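Local coordinates for PHD finger protein 14 (PDB 7D86) that binds histone H3, preferring the unmodified form, through its PHD and pre-PHD zinc fingers, and represses PDGFRA expression, at residues I11-L16 with N200-L204; F85-D89 with P115-T119; T142-I146 with F156-T160; D22-I26 with H37-Y41. All blocks are in the same frame, centred on the assembly; numbering follows the deposited sequence.

Contact 1: I11-L16 with N200-L204; sequences ICCVCL and NYLAL. With ZN (zinc ion), chain E.
The zinc-binding CxxC loop of the first PHD finger packs against residues 200-204 of the C-terminal helix. Residues 11-16 form an irregular turn, and the nearest CA pairs are I11 with L204 at 6.5 Å and L16 with N200 at 5.9 Å. I11 is extended with an mt side chain. I11 CD1 lies 3.5 Å from A203 CB, and I11 CB is 3.7 Å from L204 CD2. C12 turns away and binds zinc through SG at 2.3 Å. C13 CB touches L204 CD1 at 3.7 Å. C15 SG is the second zinc ligand, also at 2.3 Å; H37 and C40 complete the site. L16 has positive phi (63°), and its O accepts a nearly straight hydrogen bond from N200 ND2 at 2.7 Å. The mt side chain of L16 reaches L204 CD1 through CD2 at 3.9 Å. Around this interface, V14 packs on helix 96-101, L204 touches T35 of strand 35-37, and L16 and Y201 meet Q163 of helix 159-164.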
loop_
_atom_site.group_PDB
_atom_site.type_symbol
_atom_site.label_atom_id
_atom_site.label_comp_id
_atom_site.label_asym_id
_atom_site.label_seq_id
_atom_site.Cartn_x
_atom_site.Cartn_y
_atom_site.Cartn_z
ATOM N N ILE A 11 -8.981 11.477 0.282
ATOM C CA ILE A 11 -8.505 10.320 -0.468
ATOM C C ILE A 11 -7.950 9.291 0.502
ATOM O O ILE A 11 -7.172 9.631 1.397
ATOM C CB ILE A 11 -7.434 10.714 -1.499
ATOM C CG1 ILE A 11 -7.991 11.778 -2.442
ATOM C CG2 ILE A 11 -6.937 9.468 -2.272
ATOM C CD1 ILE A 11 -6.996 12.300 -3.441
ATOM N N CYS A 12 -8.328 8.029 0.298
ATOM C CA CYS A 12 -7.756 6.913 1.043
ATOM C C CYS A 12 -6.350 6.628 0.529
ATOM O O CYS A 12 -6.161 6.386 -0.666
ATOM C CB CYS A 12 -8.628 5.670 0.897
ATOM S SG CYS A 12 -7.883 4.233 1.688
ATOM N N CYS A 13 -5.367 6.640 1.425
ATOM C CA CYS A 13 -3.983 6.424 1.024
ATOM C C CYS A 13 -3.666 4.953 0.764
ATOM O O CYS A 13 -2.535 4.631 0.388
ATOM C CB CYS A 13 -3.039 6.972 2.090
ATOM S SG CYS A 13 -2.978 5.936 3.549
ATOM N N VAL A 14 -4.623 4.053 0.934
ATOM C CA VAL A 14 -4.416 2.636 0.649
ATOM C C VAL A 14 -4.892 2.277 -0.751
ATOM O O VAL A 14 -4.127 1.750 -1.557
ATOM C CB VAL A 14 -5.112 1.765 1.717
ATOM C CG1 VAL A 14 -5.058 0.273 1.314
ATOM C CG2 VAL A 14 -4.458 1.992 3.084
ATOM N N CYS A 15 -6.153 2.579 -1.068
ATOM C CA CYS A 15 -6.728 2.241 -2.364
ATOM C C CYS A 15 -6.789 3.414 -3.333
ATOM O O CYS A 15 -7.159 3.206 -4.491
ATOM C CB CYS A 15 -8.138 1.671 -2.175
ATOM S SG CYS A 15 -9.339 2.881 -1.548
ATOM N N LEU A 16 -6.450 4.630 -2.893
ATOM C CA LEU A 16 -6.517 5.874 -3.670
ATOM C C LEU A 16 -7.934 6.247 -4.096
ATOM O O LEU A 16 -8.109 7.181 -4.889
ATOM C CB LEU A 16 -5.601 5.835 -4.905
ATOM C CG LEU A 16 -4.112 5.613 -4.603
ATOM C CD1 LEU A 16 -3.282 5.667 -5.878
ATOM C CD2 LEU A 16 -3.571 6.604 -3.552
ATOM N N ASN A 200 -4.840 11.067 -7.760
ATOM C CA ASN A 200 -5.227 10.990 -6.354
ATOM C C ASN A 200 -4.024 10.772 -5.448
ATOM O O ASN A 200 -3.995 11.292 -4.327
ATOM C CB ASN A 200 -6.261 9.882 -6.144
ATOM C CG ASN A 200 -7.648 10.301 -6.571
ATOM O OD1 ASN A 200 -7.836 11.390 -7.109
ATOM N ND2 ASN A 200 -8.628 9.442 -6.338
ATOM N N TYR A 201 -3.023 10.021 -5.909
ATOM C CA TYR A 201 -1.793 9.901 -5.135
ATOM C C TYR A 201 -1.156 11.268 -4.912
ATOM O O TYR A 201 -0.749 11.602 -3.794
ATOM C CB TYR A 201 -0.815 8.957 -5.834
ATOM C CG TYR A 201 0.422 8.682 -5.008
ATOM C CD1 TYR A 201 0.455 7.626 -4.110
ATOM C CD2 TYR A 201 1.551 9.485 -5.118
ATOM C CE1 TYR A 201 1.582 7.367 -3.350
ATOM C CE2 TYR A 201 2.679 9.241 -4.359
ATOM C CZ TYR A 201 2.691 8.181 -3.477
ATOM O OH TYR A 201 3.814 7.936 -2.728
ATOM N N LEU A 202 -1.060 12.077 -5.969
ATOM C CA LEU A 202 -0.467 13.404 -5.830
ATOM C C LEU A 202 -1.259 14.272 -4.861
ATOM O O LEU A 202 -0.678 15.043 -4.089
ATOM C CB LEU A 202 -0.373 14.081 -7.194
ATOM C CG LEU A 202 0.680 13.453 -8.108
ATOM C CD1 LEU A 202 0.517 13.939 -9.541
ATOM C CD2 LEU A 202 2.080 13.762 -7.583
ATOM N N ALA A 203 -2.587 14.152 -4.876
ATOM C CA ALA A 203 -3.406 14.975 -3.998
ATOM C C ALA A 203 -3.261 14.593 -2.528
ATOM O O ALA A 203 -3.619 15.399 -1.659
ATOM C CB ALA A 203 -4.870 14.894 -4.430
ATOM N N LEU A 204 -2.718 13.404 -2.229
ATOM C CA LEU A 204 -2.580 12.970 -0.839
ATOM C C LEU A 204 -1.664 13.890 -0.044
ATOM O O LEU A 204 -1.936 14.181 1.125
ATOM C CB LEU A 204 -2.044 11.542 -0.768
ATOM C CG LEU A 204 -3.025 10.383 -0.897
ATOM C CD1 LEU A 204 -2.261 9.075 -0.814
ATOM C CD2 LEU A 204 -4.094 10.465 0.185
HETATM ZN ZN ZN E . -9.399 2.731 0.741
#

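Contact 2: F85-D89 with P115-T119; sequences FKETD and PVTLT
A single beta bridge joins the end of strand 85-87, in the C2HC pre-PHD zinc finger, to the irregular segment 115-119 that leads into helix 120-123. The bridged residues are T88 and V116, with CA atoms 4.4 Å apart. The end-to-end directions of residues 86-89 and 115-118 differ by 68°, so the two backbones meet only briefly. P115 is extended, with phi/psi -66/159. P115 CB lies 3.4 Å from E87 O and 3.3 Å from D89 OD1. V116 makes both backbone hydrogen bonds: V116 N donates to E87 O at 3.1 Å, and V116 O accepts from D89 N at 2.9 Å. T88 CA also lies 3.1 Å from V116 O in a CA-H...O contact. The V116 side chain is t; its CG2 touches K86 CB at 4.0 Å and it packs on V94 of strand 93-95. The end of K86 leads away to the first PHD finger, where NZ forms a salt bridge with D65 and a hydrogen bond to Y41 O. T117 adopts m, and its OG1 donates a weak hydrogen bond to D89 OD2 at 3.1 Å. L118 uses an mt side chain to bring CD1 within 4.2 Å of T88 CG2. T119, in p, is the N-cap of helix 120-123: its side chain caps a backbone N just past the segment, and T119 N hydrogen-bonds to N122 OD1.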
loop_
_atom_site.group_PDB
_atom_site.type_symbol
_atom_site.label_atom_id
_atom_site.label_comp_id
_atom_site.label_asym_id
_atom_site.label_seq_id
_atom_site.Cartn_x
_atom_site.Cartn_y
_atom_site.Cartn_z
ATOM N N PHE A 85 0.611 2.678 8.134
ATOM C CA PHE A 85 1.371 1.516 8.573
ATOM C C PHE A 85 0.589 0.679 9.574
ATOM O O PHE A 85 -0.285 1.175 10.287
ATOM C CB PHE A 85 2.692 1.927 9.238
ATOM C CG PHE A 85 3.669 2.579 8.316
ATOM C CD1 PHE A 85 3.550 3.923 7.998
ATOM C CD2 PHE A 85 4.731 1.857 7.794
ATOM C CE1 PHE A 85 4.459 4.533 7.155
ATOM C CE2 PHE A 85 5.650 2.460 6.955
ATOM C CZ PHE A 85 5.510 3.804 6.630
ATOM N N LYS A 86 0.939 -0.611 9.617
ATOM C CA LYS A 86 0.524 -1.530 10.670
ATOM C C LYS A 86 1.756 -2.219 11.240
ATOM O O LYS A 86 2.751 -2.424 10.537
ATOM C CB LYS A 86 -0.456 -2.612 10.152
ATOM C CG LYS A 86 -1.877 -2.142 9.856
ATOM C CD LYS A 86 -2.723 -2.082 11.119
ATOM C CE LYS A 86 -4.205 -1.929 10.796
ATOM N NZ LYS A 86 -5.029 -1.720 12.019
ATOM N N GLU A 87 1.668 -2.617 12.507
ATOM C CA GLU A 87 2.780 -3.274 13.176
ATOM C C GLU A 87 2.829 -4.753 12.806
ATOM O O GLU A 87 1.790 -5.398 12.645
ATOM C CB GLU A 87 2.650 -3.109 14.696
ATOM C CG GLU A 87 3.927 -3.379 15.468
ATOM C CD GLU A 87 3.839 -2.911 16.921
ATOM O OE1 GLU A 87 2.712 -2.748 17.439
ATOM O OE2 GLU A 87 4.903 -2.696 17.537
ATOM N N THR A 88 4.042 -5.289 12.665
ATOM C CA THR A 88 4.217 -6.719 12.422
ATOM C C THR A 88 4.293 -7.480 13.739
ATOM O O THR A 88 4.335 -6.897 14.826
ATOM C CB THR A 88 5.474 -7.013 11.604
ATOM O OG1 THR A 88 6.640 -6.858 12.429
ATOM C CG2 THR A 88 5.566 -6.086 10.404
ATOM N N ASP A 89 4.344 -8.813 13.632
ATOM C CA ASP A 89 4.475 -9.663 14.812
ATOM C C ASP A 89 5.762 -9.375 15.570
ATOM O O ASP A 89 5.770 -9.356 16.803
ATOM C CB ASP A 89 4.431 -11.135 14.406
ATOM C CG ASP A 89 3.046 -11.716 14.484
ATOM O OD1 ASP A 89 2.106 -10.972 14.832
ATOM O OD2 ASP A 89 2.899 -12.924 14.203
ATOM N N PRO A 115 -1.665 -8.421 14.216
ATOM C CA PRO A 115 -0.519 -7.865 13.488
ATOM C C PRO A 115 -0.259 -8.573 12.169
ATOM O O PRO A 115 -0.659 -9.715 11.944
ATOM C CB PRO A 115 0.655 -8.075 14.453
ATOM C CG PRO A 115 0.034 -8.242 15.795
ATOM C CD PRO A 115 -1.280 -8.911 15.552
ATOM N N VAL A 116 0.443 -7.859 11.289
ATOM C CA VAL A 116 0.939 -8.469 10.065
ATOM C C VAL A 116 1.978 -9.519 10.423
ATOM O O VAL A 116 2.901 -9.261 11.205
ATOM C CB VAL A 116 1.524 -7.396 9.138
ATOM C CG1 VAL A 116 1.983 -8.030 7.821
ATOM C CG2 VAL A 116 0.503 -6.297 8.891
ATOM N N THR A 117 1.832 -10.713 9.860
ATOM C CA THR A 117 2.775 -11.804 10.076
ATOM C C THR A 117 3.612 -11.982 8.819
ATOM O O THR A 117 3.072 -12.282 7.748
ATOM C CB THR A 117 2.061 -13.111 10.422
ATOM O OG1 THR A 117 1.254 -12.935 11.592
ATOM C CG2 THR A 117 3.081 -14.212 10.684
ATOM N N LEU A 118 4.919 -11.790 8.951
ATOM C CA LEU A 118 5.867 -12.052 7.880
ATOM C C LEU A 118 6.559 -13.386 8.134
ATOM O O LEU A 118 6.939 -13.696 9.268
ATOM C CB LEU A 118 6.899 -10.931 7.779
ATOM C CG LEU A 118 6.324 -9.514 7.682
ATOM C CD1 LEU A 118 7.427 -8.488 7.479
ATOM C CD2 LEU A 118 5.295 -9.425 6.566
ATOM N N THR A 119 6.723 -14.164 7.075
ATOM C CA THR A 119 7.279 -15.505 7.152
ATOM C C THR A 119 8.757 -15.504 6.790
ATOM O O THR A 119 9.298 -14.525 6.273
ATOM C CB THR A 119 6.524 -16.434 6.207
ATOM O OG1 THR A 119 6.771 -16.011 4.863
ATOM C CG2 THR A 119 5.034 -16.365 6.488
#

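Contact 3: T142-I146 with F156-T160; sequences TGVCI and FFHVT. With ZN (zinc ion), chain D.
This contact belongs to the beta hairpin of the second PHD finger, whose strands 145-147 and 156-158 lead to a zinc-binding histidine. I146 and F157 form an antiparallel hydrogen-bonded pair, CA atoms 5.6 Å apart. I146 N donates to F157 O at 2.8 Å, and F157 N donates to I146 O at 2.9 Å. Their side chains share one face of the sheet, with I146 CG1 3.7 Å from F157 CD1. I146 is pt, and its CG2 also meets V159 CG2 at 3.7 Å. C145 CB packs on F156 CB at 4.0 Å. Before the strand, G143 turns the chain with positive phi (63°). H158, with chi1 m and chi2 115°, binds zinc through ND1 at 2.1 Å, while its NE2 donates to T142 O at 2.6 Å, so both ring nitrogens are engaged. C145 SG lies over the ring face, 4.4 Å from the H158 ring centroid. Where helix 159-164 begins, one water bridges the two segments: it donates to V144 O at 3.0 Å and accepts from V159 N at 2.8 Å. C131, C134 and C161 supply the other ligands, completing a three-cysteine, one-histidine zinc site of the PHD finger.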
loop_
_atom_site.group_PDB
_atom_site.type_symbol
_atom_site.label_atom_id
_atom_site.label_comp_id
_atom_site.label_asym_id
_atom_site.label_seq_id
_atom_site.Cartn_x
_atom_site.Cartn_y
_atom_site.Cartn_z
ATOM N N THR A 142 16.161 -2.319 -1.920
ATOM C CA THR A 142 15.712 -2.535 -0.555
ATOM C C THR A 142 14.339 -3.188 -0.561
ATOM O O THR A 142 13.593 -3.109 -1.537
ATOM C CB THR A 142 15.643 -1.220 0.230
ATOM O OG1 THR A 142 14.604 -0.403 -0.316
ATOM C CG2 THR A 142 16.974 -0.469 0.173
ATOM N N GLY A 143 14.005 -3.817 0.558
ATOM C CA GLY A 143 12.675 -4.338 0.721
ATOM C C GLY A 143 12.370 -5.414 -0.301
ATOM O O GLY A 143 13.254 -6.117 -0.802
ATOM N N VAL A 144 11.088 -5.528 -0.623
ATOM C CA VAL A 144 10.576 -6.606 -1.453
ATOM C C VAL A 144 9.830 -5.987 -2.626
ATOM O O VAL A 144 8.991 -5.099 -2.436
ATOM C CB VAL A 144 9.665 -7.554 -0.648
ATOM C CG1 VAL A 144 9.039 -8.609 -1.558
ATOM C CG2 VAL A 144 10.458 -8.239 0.453
ATOM N N CYS A 145 10.157 -6.430 -3.835
ATOM C CA CYS A 145 9.453 -5.979 -5.025
ATOM C C CYS A 145 8.343 -6.952 -5.382
ATOM O O CYS A 145 8.420 -8.147 -5.083
ATOM C CB CYS A 145 10.408 -5.852 -6.214
ATOM S SG CYS A 145 11.538 -4.461 -6.141
ATOM N N ILE A 146 7.309 -6.424 -6.038
ATOM C CA ILE A 146 6.308 -7.238 -6.716
ATOM C C ILE A 146 6.557 -7.096 -8.206
ATOM O O ILE A 146 7.364 -6.262 -8.631
ATOM C CB ILE A 146 4.870 -6.817 -6.369
ATOM C CG1 ILE A 146 4.647 -5.366 -6.811
ATOM C CG2 ILE A 146 4.575 -7.055 -4.885
ATOM C CD1 ILE A 146 3.245 -4.872 -6.601
ATOM N N PHE A 156 9.701 -5.407 -12.202
ATOM C CA PHE A 156 9.668 -5.415 -10.743
ATOM C C PHE A 156 9.654 -4.001 -10.174
ATOM O O PHE A 156 10.321 -3.097 -10.692
ATOM C CB PHE A 156 10.861 -6.181 -10.175
ATOM C CG PHE A 156 10.895 -7.616 -10.589
ATOM C CD1 PHE A 156 9.968 -8.517 -10.090
ATOM C CD2 PHE A 156 11.839 -8.066 -11.491
ATOM C CE1 PHE A 156 9.985 -9.853 -10.489
ATOM C CE2 PHE A 156 11.862 -9.394 -11.885
ATOM C CZ PHE A 156 10.930 -10.286 -11.382
ATOM N N PHE A 157 8.916 -3.828 -9.078
ATOM C CA PHE A 157 8.833 -2.535 -8.415
ATOM C C PHE A 157 8.319 -2.717 -6.994
ATOM O O PHE A 157 7.601 -3.673 -6.695
ATOM C CB PHE A 157 7.923 -1.560 -9.179
ATOM C CG PHE A 157 6.839 -2.234 -9.981
ATOM C CD1 PHE A 157 5.779 -2.863 -9.351
ATOM C CD2 PHE A 157 6.877 -2.217 -11.369
ATOM C CE1 PHE A 157 4.776 -3.489 -10.097
ATOM C CE2 PHE A 157 5.876 -2.834 -12.116
ATOM C CZ PHE A 157 4.826 -3.466 -11.474
ATOM N N HIS A 158 8.694 -1.783 -6.120
ATOM C CA HIS A 158 8.092 -1.747 -4.795
ATOM C C HIS A 158 6.605 -1.466 -4.922
ATOM O O HIS A 158 6.159 -0.796 -5.858
ATOM C CB HIS A 158 8.730 -0.649 -3.933
ATOM C CG HIS A 158 10.178 -0.865 -3.646
ATOM N ND1 HIS A 158 11.163 -0.021 -4.114
ATOM C CD2 HIS A 158 10.808 -1.828 -2.931
ATOM C CE1 HIS A 158 12.338 -0.457 -3.700
ATOM N NE2 HIS A 158 12.151 -1.550 -2.981
ATOM N N VAL A 159 5.834 -1.952 -3.945
ATOM C CA VAL A 159 4.389 -1.740 -3.970
ATOM C C VAL A 159 4.063 -0.253 -3.949
ATOM O O VAL A 159 3.184 0.214 -4.677
ATOM C CB VAL A 159 3.710 -2.476 -2.803
ATOM C CG1 VAL A 159 2.213 -2.167 -2.790
ATOM C CG2 VAL A 159 3.967 -3.976 -2.909
ATOM N N THR A 160 4.763 0.515 -3.106
ATOM C CA THR A 160 4.461 1.939 -2.991
ATOM C C THR A 160 4.977 2.734 -4.183
ATOM O O THR A 160 4.398 3.772 -4.528
ATOM C CB THR A 160 5.036 2.499 -1.690
ATOM O OG1 THR A 160 6.400 2.083 -1.543
ATOM C CG2 THR A 160 4.226 1.989 -0.499
HETATM ZN ZN ZN D . 11.093 1.497 -5.546
HETATM O O HOH W 1 6.941 -3.056 -1.633
#

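Contact 4: D22-I26 with H37-Y41; sequences DADEI and HEGCY. With ZN (zinc ion), chain E.
Backbone pairing sets the register. I26 and H37 form an antiparallel non-hydrogen-bonded pair, CA atoms 4.3 Å apart, where strands 26-28 and 35-37 meet. E38 N donates to E25 O at 2.9 Å, and H37 CA makes a CA-H...O contact with E25 O at 3.6 Å. Two carboxylates add bonds to backbone NH groups. D24, with chi1 t, accepts from G39 N through OD1 at 2.8 Å, at the start of the short, weakly bonded helix 38-41. E38, with an mt side chain, reaches back so that OE1 accepts from E25 N at 3.1 Å. Apolar packing is limited: I26 CG1 touches H37 CD2 at 3.5 Å, with both side chains on the same face. Of the two segments, 37-41 supplies the metal ligands. H37 ND1 lies 2.1 Å from zinc and C40 SG 2.3 Å, and H37 NE2 hydrogen-bonds to N19 O. C12 and C15 complete the tetrahedron. H37 and C40 are the second ligand pair of the three-cysteine, one-histidine zinc site in this PHD finger.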
loop_
_atom_site.group_PDB
_atom_site.type_symbol
_atom_site.label_atom_id
_atom_site.label_comp_id
_atom_site.label_asym_id
_atom_site.label_seq_id
_atom_site.Cartn_x
_atom_site.Cartn_y
_atom_site.Cartn_z
ATOM N N ASP A 22 -21.584 6.108 3.922
ATOM C CA ASP A 22 -22.054 5.938 5.292
ATOM C C ASP A 22 -21.308 4.817 6.006
ATOM O O ASP A 22 -20.763 5.020 7.099
ATOM C CB ASP A 22 -23.558 5.659 5.296
ATOM C CG ASP A 22 -24.345 6.700 4.523
ATOM O OD1 ASP A 22 -24.163 7.906 4.787
ATOM O OD2 ASP A 22 -25.143 6.308 3.645
ATOM N N ALA A 23 -21.274 3.628 5.403
ATOM C CA ALA A 23 -20.679 2.472 6.066
ATOM C C ALA A 23 -19.167 2.619 6.189
ATOM O O ALA A 23 -18.600 2.426 7.271
ATOM C CB ALA A 23 -21.038 1.192 5.312
ATOM N N ASP A 24 -18.497 2.963 5.094
ATOM C CA ASP A 24 -17.041 3.072 5.065
ATOM C C ASP A 24 -16.668 4.533 4.840
ATOM O O ASP A 24 -16.661 5.017 3.704
ATOM C CB ASP A 24 -16.451 2.173 3.984
ATOM C CG ASP A 24 -14.960 1.972 4.148
ATOM O OD1 ASP A 24 -14.380 2.562 5.083
ATOM O OD2 ASP A 24 -14.369 1.220 3.344
ATOM N N GLU A 25 -16.351 5.231 5.926
ATOM C CA GLU A 25 -15.931 6.620 5.846
ATOM C C GLU A 25 -14.413 6.711 5.762
ATOM O O GLU A 25 -13.692 5.817 6.209
ATOM C CB GLU A 25 -16.437 7.413 7.053
ATOM C CG GLU A 25 -17.947 7.575 7.094
ATOM C CD GLU A 25 -18.397 8.643 8.072
ATOM O OE1 GLU A 25 -17.783 8.758 9.153
ATOM O OE2 GLU A 25 -19.363 9.371 7.755
ATOM N N ILE A 26 -13.935 7.801 5.173
ATOM C CA ILE A 26 -12.509 8.099 5.129
ATOM C C ILE A 26 -12.165 8.896 6.382
ATOM O O ILE A 26 -12.584 10.046 6.532
ATOM C CB ILE A 26 -12.133 8.865 3.856
ATOM C CG1 ILE A 26 -12.202 7.935 2.639
ATOM C CG2 ILE A 26 -10.748 9.488 3.990
ATOM C CD1 ILE A 26 -11.687 8.559 1.355
ATOM N N HIS A 37 -9.726 4.797 4.327
ATOM C CA HIS A 37 -11.008 4.153 4.562
ATOM C C HIS A 37 -10.951 3.364 5.862
ATOM O O HIS A 37 -9.961 2.682 6.143
ATOM C CB HIS A 37 -11.360 3.189 3.419
ATOM C CG HIS A 37 -11.843 3.850 2.163
ATOM N ND1 HIS A 37 -11.216 3.674 0.947
ATOM C CD2 HIS A 37 -12.919 4.637 1.922
ATOM C CE1 HIS A 37 -11.871 4.346 0.015
ATOM N NE2 HIS A 37 -12.907 4.939 0.580
ATOM N N GLU A 38 -12.022 3.459 6.654
ATOM C CA GLU A 38 -12.211 2.526 7.761
ATOM C C GLU A 38 -11.990 1.088 7.303
ATOM O O GLU A 38 -11.238 0.330 7.927
ATOM C CB GLU A 38 -13.617 2.680 8.345
ATOM C CG GLU A 38 -13.861 3.960 9.115
ATOM C CD GLU A 38 -15.335 4.177 9.404
ATOM O OE1 GLU A 38 -16.173 3.738 8.588
ATOM O OE2 GLU A 38 -15.659 4.782 10.445
ATOM N N GLY A 39 -12.634 0.702 6.199
ATOM C CA GLY A 39 -12.536 -0.655 5.692
ATOM C C GLY A 39 -11.175 -1.014 5.138
ATOM O O GLY A 39 -10.866 -2.201 5.012
ATOM N N CYS A 40 -10.348 -0.023 4.815
ATOM C CA CYS A 40 -8.992 -0.300 4.362
ATOM C C CYS A 40 -7.979 -0.358 5.500
ATOM O O CYS A 40 -6.807 -0.652 5.246
ATOM C CB CYS A 40 -8.549 0.744 3.332
ATOM S SG CYS A 40 -9.420 0.641 1.749
ATOM N N TYR A 41 -8.398 -0.100 6.745
ATOM C CA TYR A 41 -7.483 -0.089 7.878
ATOM C C TYR A 41 -7.910 -1.018 9.007
ATOM O O TYR A 41 -7.267 -1.023 10.064
ATOM C CB TYR A 41 -7.337 1.337 8.430
ATOM C CG TYR A 41 -6.063 1.585 9.212
ATOM C CD1 TYR A 41 -4.824 1.345 8.640
ATOM C CD2 TYR A 41 -6.101 2.095 10.512
ATOM C CE1 TYR A 41 -3.659 1.578 9.331
ATOM C CE2 TYR A 41 -4.935 2.330 11.221
ATOM C CZ TYR A 41 -3.717 2.074 10.624
ATOM O OH TYR A 41 -2.553 2.312 11.314
HETATM ZN ZN ZN E . -9.399 2.731 0.741
#

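How the contacts relate
From the N terminus, residues 11-16 open contact 1, which closes only at 200-204, almost the whole length of the chain later. The other three contacts nest inside that loop, in series: contact 4, then contact 2, then contact 3. Contact 4 closes a short loop within the first PHD finger and shares its zinc with contact 1. Contact 2 closes a loop that holds strand 93-95 and helix 96-101, with the zinc ligands H95 and C98. It touches contact 4 through F85 and K86, both of which meet Y41. Contact 3 closes the hairpin of the second PHD finger and touches none of the others. Contact 1 ties the C-terminal helix back to the first finger.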